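PDB 6LUP: MHC class I protein from Ginglymostoma cirratum, which probably presents peptides at the cell surface for recognition by T cells, as a shark MHC class I heavy chain. Local coordinates for residues Pro182-Thr187 with Cys197-Phe202; Ile207-Phe212 with Ile236-Glu241. All coordinates share one frame; numbering follows the deposited sequence.

Both contacts lie in the immunoglobulin C1-set domain of the chain, with their centres about 10 Å apart. They follow each other in series: contact 1 pairs strands 183-189 and 194-202 edge to edge within one sheet, and contact 2 then packs strand 208-213 of the second sheet against strand 234-241 of the first. The two are joined directly, because strands 194-202 and 234-241 are neighbours: Cys197 N lies 2.7 Å from Arg238 O, and Ala199 O lies 2.8 Å from Ile236 N, both probable hydrogen bonds. Contact 1 is thus one of the in-sheet pairings, and contact 2 part of the packing between the sheets, of one beta sandwich, set apart from the helix-topped sheet of the alpha 1 and alpha 2 domains.

Contact 1: Pro182-Thr187 with Cys197-Phe202; sequences PSVTFT and CVATGF
Phe186 turns its ring back toward Cys197 of the antiparallel partner strand. Its CG is anti to the backbone N (chi1 -158°), and ring atom CD1 lies 3.6 Å from Cys197 CB. The Cys197 sulfur stands 4.7 Å from the centroid of the Phe186 ring and 32° off its normal, an oblique sulfur-aromatic contact. Farther along the same face, Val184 CG1 meets Ala199 CB at 3.8 Å, and Ala199 CB also touches Pro182 CB. At the end of the pairing, the pyrrolidine of Pro182 and the side chain of Phe202 cross obliquely, Pro182 CB lying 3.7 Å from Phe202 CD2.

The other face carries Thr185 and Val198, which lie side by side and point the same way, with Thr185 CB 3.7 Å from Val198 CG1. Beside them, Ser183 OG approaches the methyl CG2 of Thr200 at 3.5 Å. The hydroxyl of Thr200 is instead hydrogen-bonded to the backbone of another protein chain, which ties this face to the assembly.

Four backbone hydrogen bonds fix this register: Ser183 and Thr200 form one hydrogen-bonded pair, Thr185 and Val198 the other. The bond from Thr185 N to Val198 O is 2.9 Å long. Val184-Ala199 is the non-hydrogen-bonded pair between them, and Phe186-Cys197 the next one beyond Thr185-Val198; the strand axes run at 165°, close to antiparallel.

The face of Val184 and Phe186 looks into the domain, where strands 250-255 and 263-266 cover it, and Cys197 is disulfide-bonded to Cys252. Beyond the pairing, Gly201 and Phe202 form a G1 beta bulge opposite Tyr234. A hairpin whose second strand carries an intersheet disulfide is characteristic of immunoglobulin domains, here the C1-set domain, which in class I heavy chains is membrane-proximal.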
loop_
_atom_site.group_PDB
_atom_site.type_symbol
_atom_site.label_atom_id
_atom_site.label_comp_id
_atom_site.label_asym_id
_atom_site.label_seq_id
_atom_site.Cartn_x
_atom_site.Cartn_y
_atom_site.Cartn_z
ATOM N N PRO A 182 9.217 -15.310 6.331
ATOM C CA PRO A 182 9.778 -15.392 4.984
ATOM C C PRO A 182 10.387 -16.762 4.709
ATOM O O PRO A 182 10.968 -17.373 5.607
ATOM C CB PRO A 182 10.886 -14.330 4.995
ATOM C CG PRO A 182 11.236 -14.150 6.433
ATOM C CD PRO A 182 9.948 -14.347 7.177
ATOM N N SER A 183 10.222 -17.248 3.483
ATOM C CA SER A 183 11.037 -18.349 2.996
ATOM C C SER A 183 12.206 -17.695 2.265
ATOM O O SER A 183 12.001 -16.890 1.348
ATOM C CB SER A 183 10.236 -19.272 2.074
ATOM O OG SER A 183 10.130 -18.735 0.768
ATOM N N VAL A 184 13.425 -18.006 2.695
ATOM C CA VAL A 184 14.606 -17.306 2.182
ATOM C C VAL A 184 15.538 -18.192 1.351
ATOM O O VAL A 184 15.738 -19.373 1.650
ATOM C CB VAL A 184 15.403 -16.584 3.300
ATOM C CG1 VAL A 184 14.477 -15.767 4.191
ATOM C CG2 VAL A 184 16.200 -17.576 4.129
ATOM N N THR A 185 16.098 -17.592 0.307
ATOM C CA THR A 185 17.058 -18.241 -0.572
ATOM C C THR A 185 18.330 -17.400 -0.591
ATOM O O THR A 185 18.265 -16.169 -0.570
ATOM C CB THR A 185 16.475 -18.385 -1.995
ATOM O OG1 THR A 185 15.551 -19.477 -2.021
ATOM C CG2 THR A 185 17.555 -18.640 -3.034
ATOM N N PHE A 186 19.479 -18.071 -0.612
ATOM C CA PHE A 186 20.764 -17.396 -0.748
ATOM C C PHE A 186 21.641 -18.157 -1.739
ATOM O O PHE A 186 22.254 -19.175 -1.399
ATOM C CB PHE A 186 21.442 -17.251 0.620
ATOM C CG PHE A 186 22.478 -16.159 0.684
ATOM C CD1 PHE A 186 22.405 -15.051 -0.154
ATOM C CD2 PHE A 186 23.515 -16.225 1.611
ATOM C CE1 PHE A 186 23.356 -14.043 -0.082
ATOM C CE2 PHE A 186 24.466 -15.219 1.690
ATOM C CZ PHE A 186 24.386 -14.126 0.844
ATOM N N THR A 187 21.676 -17.658 -2.973
ATOM C CA THR A 187 22.334 -18.349 -4.080
ATOM C C THR A 187 23.144 -17.404 -4.961
ATOM O O THR A 187 22.876 -16.199 -5.015
ATOM C CB THR A 187 21.311 -19.066 -4.988
ATOM O OG1 THR A 187 20.289 -18.143 -5.383
ATOM C CG2 THR A 187 20.678 -20.258 -4.282
ATOM N N CYS A 197 20.365 -12.564 -1.797
ATOM C CA CYS A 197 19.489 -13.036 -0.740
ATOM C C CYS A 197 18.065 -12.578 -1.011
ATOM O O CYS A 197 17.775 -11.376 -1.005
ATOM C CB CYS A 197 19.952 -12.540 0.627
ATOM S SG CYS A 197 19.210 -13.481 1.974
ATOM N N VAL A 198 17.189 -13.548 -1.263
ATOM C CA VAL A 198 15.789 -13.275 -1.577
ATOM C C VAL A 198 14.838 -13.876 -0.538
ATOM O O VAL A 198 14.805 -15.093 -0.331
ATOM C CB VAL A 198 15.415 -13.694 -3.028
ATOM C CG1 VAL A 198 16.040 -15.029 -3.406
ATOM C CG2 VAL A 198 13.902 -13.717 -3.225
ATOM N N ALA A 199 14.094 -12.995 0.122
ATOM C CA ALA A 199 13.052 -13.390 1.066
ATOM C C ALA A 199 11.697 -13.130 0.439
ATOM O O ALA A 199 11.449 -12.051 -0.102
ATOM C CB ALA A 199 13.192 -12.628 2.373
ATOM N N THR A 200 10.826 -14.130 0.505
ATOM C CA THR A 200 9.504 -14.037 -0.107
ATOM C C THR A 200 8.433 -14.689 0.768
ATOM O O THR A 200 8.742 -15.503 1.644
ATOM C CB THR A 200 9.504 -14.647 -1.528
ATOM O OG1 THR A 200 8.351 -14.195 -2.251
ATOM C CG2 THR A 200 9.533 -16.175 -1.481
ATOM N N GLY A 201 7.180 -14.308 0.530
ATOM C CA GLY A 201 6.030 -14.885 1.226
ATOM C C GLY A 201 5.852 -14.474 2.679
ATOM O O GLY A 201 5.187 -15.175 3.445
ATOM N N PHE A 202 6.432 -13.338 3.063
ATOM C CA PHE A 202 6.340 -12.875 4.447
ATOM C C PHE A 202 5.277 -11.808 4.675
ATOM O O PHE A 202 4.945 -11.035 3.773
ATOM C CB PHE A 202 7.703 -12.413 4.984
ATOM C CG PHE A 202 8.343 -11.305 4.192
ATOM C CD1 PHE A 202 8.057 -9.969 4.472
ATOM C CD2 PHE A 202 9.270 -11.590 3.188
ATOM C CE1 PHE A 202 8.664 -8.945 3.754
ATOM C CE2 PHE A 202 9.881 -10.570 2.468
ATOM C CZ PHE A 202 9.575 -9.246 2.748
#

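Contact 2: Ile207-Phe212 with Ile236-Glu241; sequences IEVNLF and IHRSTE
Arg238 reaches over from its strand to the backbone of Val209, giving a single direct hydrogen bond between the two segments. Its NE donates to Val209 O at 2.7 Å with a bent N-H...O angle of 131°. The carbonyl oxygen lies near the guanidinium edge but 30° out of its plane. A bend at chi3 (-71°), after a chain extended through chi1 and chi2, sets NE there. Water 1, at the edge of the guanidinium and in its plane, accepts from Arg238 NH2 at 3.2 Å and weakly from Val209 N, so the arginine is bonded directly to the O of Val209 and, through the water, weakly to its N.

Apolar contacts fill the layer on both sides of this bond along the strands. At one end, Ile207 and Ile236 meet at a slant through their CG2 methyls at 4.1 Å. Val209 and Ile236 point in opposing senses and overlap alongside, Val209 CG1 3.9 Å from Ile236 CD1. Toward the other end, Leu211 divides its methyls between two partners. CD1 rests against the aliphatic part of Arg238, 3.6 Å from its CD, whereas CD2 reaches Thr240 CG2 at 3.7 Å. The methylenes of Arg238 therefore serve as packing surface while its polar end binds the backbone.

The strand axes run nearly parallel and approach to 7.9 Å, too wide for paired neighbours; the strands belong to the two facing sheets and come close here. Strand 208-213 is hydrogen-bonded in its own sheet to strand 250-255, and strand 234-241 lies between strands 194-202 and 222-228 in the other. Ile218 touches Leu211 and Thr240 at one end, Phe202 meets Ile207 at the other, and on the outer face His237 hydrogen-bonds an aromatic side chain of another protein chain.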
loop_
_atom_site.group_PDB
_atom_site.type_symbol
_atom_site.label_atom_id
_atom_site.label_comp_id
_atom_site.label_asym_id
_atom_site.label_seq_id
_atom_site.Cartn_x
_atom_site.Cartn_y
_atom_site.Cartn_z
ATOM N N ILE A 207 10.708 -5.582 7.419
ATOM C CA ILE A 207 11.751 -6.613 7.439
ATOM C C ILE A 207 13.180 -6.049 7.460
ATOM O O ILE A 207 13.456 -4.988 6.892
ATOM C CB ILE A 207 11.576 -7.611 6.259
ATOM C CG1 ILE A 207 12.399 -8.885 6.482
ATOM C CG2 ILE A 207 11.883 -6.946 4.920
ATOM C CD1 ILE A 207 12.052 -10.022 5.543
ATOM N N GLU A 208 14.076 -6.772 8.129
ATOM C CA GLU A 208 15.503 -6.460 8.131
ATOM C C GLU A 208 16.256 -7.605 7.472
ATOM O O GLU A 208 16.112 -8.760 7.873
ATOM C CB GLU A 208 16.021 -6.255 9.559
ATOM C CG GLU A 208 15.373 -5.110 10.326
ATOM C CD GLU A 208 15.904 -3.752 9.905
ATOM O OE1 GLU A 208 15.138 -2.970 9.295
ATOM O OE2 GLU A 208 17.092 -3.470 10.178
ATOM N N VAL A 209 17.047 -7.286 6.453
ATOM C CA VAL A 209 17.860 -8.292 5.769
ATOM C C VAL A 209 19.249 -7.736 5.436
ATOM O O VAL A 209 19.389 -6.774 4.680
ATOM C CB VAL A 209 17.136 -8.892 4.536
ATOM C CG1 VAL A 209 16.367 -7.821 3.773
ATOM C CG2 VAL A 209 18.109 -9.634 3.624
ATOM N N ASN A 210 20.269 -8.343 6.030
ATOM C CA ASN A 210 21.632 -7.852 5.903
ATOM C C ASN A 210 22.588 -8.959 5.494
ATOM O O ASN A 210 22.419 -10.114 5.891
ATOM C CB ASN A 210 22.087 -7.210 7.215
ATOM C CG ASN A 210 21.256 -5.994 7.592
ATOM O OD1 ASN A 210 21.400 -4.925 7.002
ATOM N ND2 ASN A 210 20.391 -6.153 8.584
ATOM N N LEU A 211 23.590 -8.593 4.701
ATOM C CA LEU A 211 24.572 -9.546 4.194
ATOM C C LEU A 211 25.903 -9.434 4.918
ATOM O O LEU A 211 26.325 -8.343 5.303
ATOM C CB LEU A 211 24.765 -9.363 2.689
ATOM C CG LEU A 211 23.801 -10.128 1.776
ATOM C CD1 LEU A 211 22.366 -9.626 1.879
ATOM C CD2 LEU A 211 24.288 -10.042 0.340
ATOM N N PHE A 212 26.556 -10.579 5.098
ATOM C CA PHE A 212 27.796 -10.655 5.862
ATOM C C PHE A 212 28.897 -11.427 5.148
ATOM O O PHE A 212 28.677 -12.532 4.639
ATOM C CB PHE A 212 27.541 -11.270 7.242
ATOM C CG PHE A 212 26.886 -10.332 8.212
ATOM C CD1 PHE A 212 25.504 -10.159 8.212
ATOM C CD2 PHE A 212 27.648 -9.623 9.132
ATOM C CE1 PHE A 212 24.900 -9.289 9.105
ATOM C CE2 PHE A 212 27.046 -8.754 10.030
ATOM C CZ PHE A 212 25.670 -8.588 10.018
ATOM N N ILE A 236 11.554 -9.337 -0.932
ATOM C CA ILE A 236 12.691 -8.428 -1.043
ATOM C C ILE A 236 13.928 -9.174 -1.540
ATOM O O ILE A 236 14.157 -10.334 -1.181
ATOM C CB ILE A 236 12.981 -7.688 0.291
ATOM C CG1 ILE A 236 14.107 -6.658 0.104
ATOM C CG2 ILE A 236 13.260 -8.670 1.425
ATOM C CD1 ILE A 236 14.243 -5.663 1.239
ATOM N N HIS A 237 14.702 -8.498 -2.384
ATOM C CA HIS A 237 15.965 -9.024 -2.882
ATOM C C HIS A 237 17.085 -8.104 -2.429
ATOM O O HIS A 237 17.064 -6.909 -2.728
ATOM C CB HIS A 237 15.960 -9.095 -4.413
ATOM C CG HIS A 237 14.985 -10.082 -4.978
ATOM N ND1 HIS A 237 15.378 -11.143 -5.766
ATOM C CD2 HIS A 237 13.637 -10.164 -4.882
ATOM C CE1 HIS A 237 14.313 -11.836 -6.131
ATOM N NE2 HIS A 237 13.245 -11.266 -5.604
ATOM N N ARG A 238 18.042 -8.652 -1.686
ATOM C CA ARG A 238 19.292 -7.943 -1.423
ATOM C C ARG A 238 20.476 -8.712 -1.996
ATOM O O ARG A 238 20.707 -9.873 -1.651
ATOM C CB ARG A 238 19.503 -7.653 0.065
ATOM C CG ARG A 238 20.612 -6.635 0.292
ATOM C CD ARG A 238 20.859 -6.318 1.756
ATOM N NE ARG A 238 19.783 -5.536 2.357
ATOM C CZ ARG A 238 19.585 -4.232 2.167
ATOM N NH1 ARG A 238 20.381 -3.533 1.371
ATOM N NH2 ARG A 238 18.576 -3.626 2.775
ATOM N N SER A 239 21.221 -8.049 -2.875
ATOM C CA SER A 239 22.346 -8.674 -3.564
ATOM C C SER A 239 23.616 -7.833 -3.500
ATOM O O SER A 239 23.570 -6.598 -3.473
ATOM C CB SER A 239 21.987 -8.964 -5.022
ATOM O OG SER A 239 21.589 -7.777 -5.685
ATOM N N THR A 240 24.750 -8.524 -3.479
ATOM C CA THR A 240 26.052 -7.878 -3.477
ATOM C C THR A 240 26.940 -8.447 -4.581
ATOM O O THR A 240 26.637 -9.502 -5.149
ATOM C CB THR A 240 26.751 -8.003 -2.103
ATOM O OG1 THR A 240 27.841 -7.077 -2.038
ATOM C CG2 THR A 240 27.261 -9.429 -1.855
ATOM N N GLU A 241 28.027 -7.734 -4.877
ATOM C CA GLU A 241 29.021 -8.179 -5.852
ATOM C C GLU A 241 29.754 -9.431 -5.373
ATOM O O GLU A 241 30.001 -9.602 -4.176
ATOM C CB GLU A 241 30.012 -7.056 -6.166
ATOM C CG GLU A 241 29.438 -5.942 -7.034
ATOM C CD GLU A 241 29.397 -6.287 -8.518
ATOM O OE1 GLU A 241 29.478 -5.349 -9.340
ATOM O OE2 GLU A 241 29.285 -7.483 -8.875
HETATM O O HOH W 1 16.281 -4.549 4.775
#